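Local coordinates for hypothetical protein (Neisseria meningitidis Z2491, PDB 2F46) that is an uncharacterised protein, probably a nonclassical, eukaryotic-like phosphatase related to the protein tyrosine phosphatases, at residues A[111-117]-A[142-147]; A[49-54]-A[78-82]. All coordinates share one frame; numbering follows the deposited sequence.

How the contacts relate
The two contacts have centres about 15 Å apart and follow one another along the chain, contact 2 closing before contact 1 opens. Contact 2 joins the loops that leave the neighbouring parallel strands 45-48 and 75-78 of the central sheet. Contact 1 packs the start of helix 113-125, just after strand 105-108, against the loop between helices 130-139 and 148-153. Arg114 connects them: its NH1 forms a salt bridge with Glu54 OE2 at 2.9 Å and probably a hydrogen bond to Val81 O. Cys109 to Arg114 reads as a C-X4-R variant of the phosphatase signature, so both contacts probably frame the phosphate-binding loop.

Contact 1 of 2, residues A[111-117]-A[142-147]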
loop_
_atom_site.group_PDB
_atom_site.type_symbol
_atom_site.label_atom_id
_atom_site.label_comp_id
_atom_site.label_asym_id
_atom_site.label_seq_id
_atom_site.Cartn_x
_atom_site.Cartn_y
_atom_site.Cartn_z
ATOM N N THR A 111 8.487 -1.761 2.066
ATOM C CA THR A 111 8.475 -2.962 1.246
ATOM C C THR A 111 7.166 -3.260 0.547
ATOM O O THR A 111 7.129 -4.104 -0.353
ATOM C CB THR A 111 8.725 -4.183 2.122
ATOM O OG1 THR A 111 7.718 -4.238 3.144
ATOM C CG2 THR A 111 10.111 -4.171 2.711
ATOM N N GLY A 112 6.081 -2.614 0.974
ATOM C CA GLY A 112 4.741 -2.995 0.553
ATOM C C GLY A 112 4.046 -3.918 1.541
ATOM O O GLY A 112 2.849 -4.186 1.387
ATOM N N THR A 113 4.740 -4.364 2.583
ATOM C CA THR A 113 4.151 -5.254 3.590
ATOM C C THR A 113 2.960 -4.612 4.290
ATOM O O THR A 113 1.917 -5.227 4.471
ATOM C CB THR A 113 5.204 -5.666 4.617
ATOM O OG1 THR A 113 6.209 -6.412 3.904
ATOM C CG2 THR A 113 4.621 -6.538 5.712
ATOM N N ARG A 114 3.144 -3.374 4.722
ATOM C CA ARG A 114 2.044 -2.735 5.474
ATOM C C ARG A 114 0.811 -2.525 4.625
ATOM O O ARG A 114 -0.319 -2.760 5.120
ATOM C CB ARG A 114 2.505 -1.428 6.097
ATOM C CG ARG A 114 3.431 -1.646 7.277
ATOM C CD ARG A 114 4.182 -0.351 7.669
ATOM N NE ARG A 114 5.486 -0.312 7.024
ATOM C CZ ARG A 114 6.478 0.463 7.439
ATOM N NH1 ARG A 114 6.310 1.301 8.437
ATOM N NH2 ARG A 114 7.663 0.362 6.853
ATOM N N CYS A 115 0.996 -2.120 3.365
ATOM C CA CYS A 115 -0.108 -1.953 2.421
ATOM C C CYS A 115 -0.862 -3.282 2.266
ATOM O O CYS A 115 -2.098 -3.375 2.365
ATOM C CB CYS A 115 0.404 -1.437 1.076
ATOM S SG CYS A 115 1.662 -0.095 1.211
ATOM N N SER A 116 -0.063 -4.334 2.071
ATOM C CA SER A 116 -0.627 -5.647 1.831
ATOM C C SER A 116 -1.378 -6.148 3.059
ATOM O O SER A 116 -2.402 -6.832 2.955
ATOM C CB SER A 116 0.465 -6.614 1.387
ATOM O OG SER A 116 1.108 -6.178 0.208
ATOM N N LEU A 117 -0.892 -5.814 4.245
ATOM C CA LEU A 117 -1.612 -6.176 5.468
ATOM C C LEU A 117 -2.901 -5.379 5.651
ATOM O O LEU A 117 -3.938 -5.930 6.077
ATOM C CB LEU A 117 -0.740 -5.972 6.677
ATOM C CG LEU A 117 0.332 -7.003 6.914
ATOM C CD1 LEU A 117 1.242 -6.566 8.009
ATOM C CD2 LEU A 117 -0.262 -8.329 7.299
ATOM N N VAL A 142 4.969 -9.585 -2.261
ATOM C CA VAL A 142 5.079 -9.430 -0.805
ATOM C C VAL A 142 4.693 -10.727 -0.112
ATOM O O VAL A 142 3.594 -11.266 -0.298
ATOM C CB VAL A 142 4.165 -8.267 -0.323
ATOM C CG1 VAL A 142 4.108 -8.205 1.183
ATOM C CG2 VAL A 142 4.672 -6.950 -0.806
ATOM N N ASN A 143 5.569 -11.217 0.773
ATOM C CA ASN A 143 5.322 -12.422 1.528
ATOM C C ASN A 143 4.715 -12.088 2.895
ATOM O O ASN A 143 5.360 -11.445 3.733
ATOM C CB ASN A 143 6.658 -13.160 1.740
ATOM C CG ASN A 143 6.472 -14.551 2.281
ATOM O OD1 ASN A 143 5.437 -14.891 2.837
ATOM N ND2 ASN A 143 7.479 -15.397 2.079
ATOM N N LEU A 144 3.462 -12.499 3.113
ATOM C CA LEU A 144 2.778 -12.276 4.395
ATOM C C LEU A 144 2.710 -13.532 5.272
ATOM O O LEU A 144 1.941 -13.572 6.237
ATOM C CB LEU A 144 1.340 -11.791 4.166
ATOM C CG LEU A 144 1.247 -10.431 3.491
ATOM C CD1 LEU A 144 -0.240 -10.078 3.301
ATOM C CD2 LEU A 144 1.986 -9.342 4.295
ATOM N N GLU A 145 3.538 -14.537 4.983
ATOM C CA GLU A 145 3.478 -15.804 5.724
ATOM C C GLU A 145 3.710 -15.618 7.231
ATOM O O GLU A 145 3.099 -16.312 8.052
ATOM C CB GLU A 145 4.470 -16.815 5.138
ATOM C CG GLU A 145 3.955 -17.545 3.875
ATOM C CD GLU A 145 2.931 -18.643 4.179
ATOM O OE1 GLU A 145 2.730 -18.990 5.362
ATOM O OE2 GLU A 145 2.322 -19.173 3.232
ATOM N N ASN A 146 4.554 -14.659 7.597
ATOM C CA ASN A 146 4.820 -14.382 9.017
ATOM C C ASN A 146 3.665 -13.691 9.736
ATOM O O ASN A 146 3.769 -13.464 10.933
ATOM C CB ASN A 146 6.099 -13.570 9.207
ATOM C CG ASN A 146 7.346 -14.332 8.815
ATOM O OD1 ASN A 146 7.423 -15.522 9.019
ATOM N ND2 ASN A 146 8.319 -13.631 8.277
ATOM N N PHE A 147 2.592 -13.343 9.008
ATOM C CA PHE A 147 1.400 -12.720 9.582
ATOM C C PHE A 147 0.185 -13.613 9.500
ATOM O O PHE A 147 -0.928 -13.160 9.766
ATOM C CB PHE A 147 1.121 -11.389 8.864
ATOM C CG PHE A 147 2.244 -10.422 8.976
ATOM C CD1 PHE A 147 2.410 -9.647 10.105
ATOM C CD2 PHE A 147 3.191 -10.332 7.968
ATOM C CE1 PHE A 147 3.460 -8.752 10.212
ATOM C CE2 PHE A 147 4.220 -9.418 8.075
ATOM C CZ PHE A 147 4.382 -8.678 9.214
HETATM O O HOH W 1 6.773 -9.037 4.075
#
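With chi1 at -76°, Leu117 has its CG trans to the carbonyl carbon, and both methyls reach the Phe147 ring. CD1 sits over the middle of one face, 3.8 Å from the Phe147 ring centroid and only 9° off the normal, a clean CH-pi contact. Its sister CD2 touches nearer the base of the ring, 3.7 Å from Phe147 CG. The two side chains cross at about a right angle. Thr113 carries its methyl trans to the backbone N, and that rotation does two jobs: CG2 meets Phe147 CE2 obliquely at 3.7 Å, while the hydroxyl goes to the polar side. There, Thr113 OG1 hydrogen-bonds Thr111 OG1 and also a water, which in turn donates to Asn143 O, so one water links the Thr113 hydroxyl to the backbone of the other segment.

The helix begins within the C-X4-R sequence that in phosphatases of this kind forms the phosphate-binding loop, and its arginine, Arg114, lies in the first turn. Gly112 is the N-cap, with a positive phi of 96° that suits glycine, and Val142 CG2 lies 3.9 Å from Gly112 C. The Gly112 carbonyl accepts from Ser116 N and, in one of two modelled conformers, from Ser116 OG at 2.9 Å, the hydroxyl approaching from above the carbonyl plane.

In that conformer Val142 packs against the hydroxyl, with CB 3.7 Å from Ser116 OG. Leu144 slides antiparallel past Leu117, its CD2 lying 3.9 Å from Leu117 CG, and its CD1 reaches Ser116. Leu144 also touches Ala137 of helix 130-139, while Ile26 of strand 24-27 meets both Ser116 and Val142.

Contact 2 of 2, residues A[49-54]-A[78-82]; sequences NRPDRE and HQPVT
Asn49 and Gln79 lie alongside each other and point the same way, but their amide planes are turned 72° apart. Asn49 ND2 offers its two hydrogens to two acceptors of Gln79: it donates a nearly straight bond of 3.0 Å to Gln79 O, close to the plane of its own amide, and a weak, bent one to Gln79 OE1. Gln79 holds its CG opposite the backbone N (chi1 -175°) and stays extended beyond it, which brings OE1 to Asn49 ND2 and sends NE2 on to Asp90 O in helix 88-99. The Asn49 carbonyl accepts from Val81 N at 3.1 Å, the donor standing well above the carbonyl plane.

His78 has its CG trans to the backbone N (chi1 -161°), which carries the ring across to the other loop. NE2 bears the proton and donates to Arg50 O at 2.9 Å, the acceptor lying in the ring plane. These ties link two loops at the C-terminal ends of adjacent parallel strands, where phosphatases of this fold place their phosphate-binding loop; backbone bonds of Asn49 with Tyr108 and of Gln79 with Cys48 continue the pairing out of the sheet.

Asp52 comes obliquely to the same imidazole, with OD1 3.6 Å from His78 CE1, though its hydrogen bond is to Phe61 N. Phe61 also meets the His78 ring. The two prolines cross at an angle, Pro51 CG resting 4.0 Å from Pro80 CB. The fully extended Arg50 side chain ends in a salt bridge, NE to Glu54 OE1 at 2.8 Å, on the anti side of the carboxylate; NH1 and NH2 are taken by Gln29 and Glu55.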
loop_
_atom_site.group_PDB
_atom_site.type_symbol
_atom_site.label_atom_id
_atom_site.label_comp_id
_atom_site.label_asym_id
_atom_site.label_seq_id
_atom_site.Cartn_x
_atom_site.Cartn_y
_atom_site.Cartn_z
ATOM N N ASN A 49 2.079 4.439 3.471
ATOM C CA ASN A 49 1.820 3.785 4.765
ATOM C C ASN A 49 3.009 3.707 5.706
ATOM O O ASN A 49 3.029 2.914 6.630
ATOM C CB ASN A 49 1.178 2.384 4.581
ATOM C CG ASN A 49 -0.207 2.429 3.974
ATOM O OD1 ASN A 49 -0.475 1.794 2.936
ATOM N ND2 ASN A 49 -1.149 3.126 4.641
ATOM N N ARG A 50 4.016 4.538 5.402
ATOM C CA ARG A 50 5.302 4.552 6.087
ATOM C C ARG A 50 5.459 5.851 6.844
ATOM O O ARG A 50 5.381 6.914 6.233
ATOM C CB ARG A 50 6.470 4.423 5.085
ATOM C CG ARG A 50 7.760 4.065 5.749
ATOM C CD ARG A 50 8.858 3.932 4.732
ATOM N NE ARG A 50 10.007 3.386 5.387
ATOM C CZ ARG A 50 11.177 3.178 4.816
ATOM N NH1 ARG A 50 11.395 3.515 3.558
ATOM N NH2 ARG A 50 12.137 2.625 5.530
ATOM N N PRO A 51 5.728 5.779 8.159
ATOM C CA PRO A 51 6.158 7.017 8.839
ATOM C C PRO A 51 7.412 7.596 8.184
ATOM O O PRO A 51 8.277 6.861 7.753
ATOM C CB PRO A 51 6.478 6.535 10.257
ATOM C CG PRO A 51 5.743 5.213 10.399
ATOM C CD PRO A 51 5.804 4.603 9.041
ATOM N N ASP A 52 7.522 8.926 8.171
ATOM C CA ASP A 52 8.753 9.567 7.717
ATOM C C ASP A 52 9.873 9.214 8.708
ATOM O O ASP A 52 9.591 8.993 9.896
ATOM C CB ASP A 52 8.605 11.090 7.664
ATOM C CG ASP A 52 7.724 11.601 6.523
ATOM O OD1 ASP A 52 7.552 10.893 5.510
ATOM O OD2 ASP A 52 7.212 12.747 6.655
ATOM N N ARG A 53 11.099 9.177 8.188
ATOM C CA ARG A 53 12.351 9.095 8.980
ATOM C C ARG A 53 12.562 7.728 9.596
ATOM O O ARG A 53 13.245 7.597 10.618
ATOM C CB ARG A 53 12.416 10.205 10.037
ATOM C CG ARG A 53 12.138 11.580 9.500
ATOM C CD ARG A 53 13.139 11.954 8.437
ATOM N NE ARG A 53 12.741 13.222 7.836
ATOM C CZ ARG A 53 13.052 14.431 8.318
ATOM N NH1 ARG A 53 13.815 14.568 9.403
ATOM N NH2 ARG A 53 12.575 15.512 7.703
ATOM N N GLU A 54 12.048 6.687 8.937
ATOM C CA GLU A 54 12.427 5.334 9.308
ATOM C C GLU A 54 13.875 5.043 8.940
ATOM O O GLU A 54 14.535 4.315 9.665
ATOM C CB GLU A 54 11.483 4.270 8.693
ATOM C CG GLU A 54 10.161 4.177 9.401
ATOM C CD GLU A 54 9.326 2.938 9.037
ATOM O OE1 GLU A 54 9.595 2.333 7.973
ATOM O OE2 GLU A 54 8.411 2.601 9.862
ATOM N N HIS A 78 -1.115 10.460 3.388
ATOM C CA HIS A 78 -0.134 9.909 4.298
ATOM C C HIS A 78 -0.817 9.214 5.474
ATOM O O HIS A 78 -1.466 9.854 6.329
ATOM C CB HIS A 78 0.811 10.993 4.812
ATOM C CG HIS A 78 2.082 10.463 5.374
ATOM N ND1 HIS A 78 3.037 11.282 5.965
ATOM C CD2 HIS A 78 2.572 9.212 5.459
ATOM C CE1 HIS A 78 4.043 10.545 6.384
ATOM N NE2 HIS A 78 3.791 9.281 6.077
ATOM N N GLN A 79 -0.752 7.875 5.454
ATOM C CA GLN A 79 -1.447 7.053 6.418
ATOM C C GLN A 79 -0.400 6.167 7.063
ATOM O O GLN A 79 -0.357 4.944 6.871
ATOM C CB GLN A 79 -2.577 6.244 5.765
ATOM C CG GLN A 79 -3.367 5.467 6.842
ATOM C CD GLN A 79 -4.063 4.194 6.411
ATOM O OE1 GLN A 79 -4.037 3.793 5.223
ATOM N NE2 GLN A 79 -4.678 3.523 7.389
ATOM N N PRO A 80 0.486 6.759 7.859
ATOM C CA PRO A 80 1.577 5.996 8.409
ATOM C C PRO A 80 1.101 4.951 9.448
ATOM O O PRO A 80 0.229 5.226 10.281
ATOM C CB PRO A 80 2.454 7.073 9.049
ATOM C CG PRO A 80 1.495 8.085 9.433
ATOM C CD PRO A 80 0.493 8.147 8.357
ATOM N N VAL A 81 1.664 3.749 9.342
ATOM C CA VAL A 81 1.497 2.697 10.334
ATOM C C VAL A 81 2.806 1.949 10.516
ATOM O O VAL A 81 3.742 2.066 9.710
ATOM C CB VAL A 81 0.395 1.700 9.932
ATOM C CG1 VAL A 81 -0.939 2.425 9.640
ATOM C CG2 VAL A 81 0.823 0.878 8.711
ATOM N N THR A 82 2.887 1.130 11.554
ATOM C CA THR A 82 3.864 0.060 11.619
ATOM C C THR A 82 3.136 -1.286 11.578
ATOM O O THR A 82 1.973 -1.394 12.008
ATOM C CB THR A 82 4.772 0.145 12.859
ATOM O OG1 THR A 82 3.969 -0.100 13.998
ATOM C CG2 THR A 82 5.428 1.520 12.951
#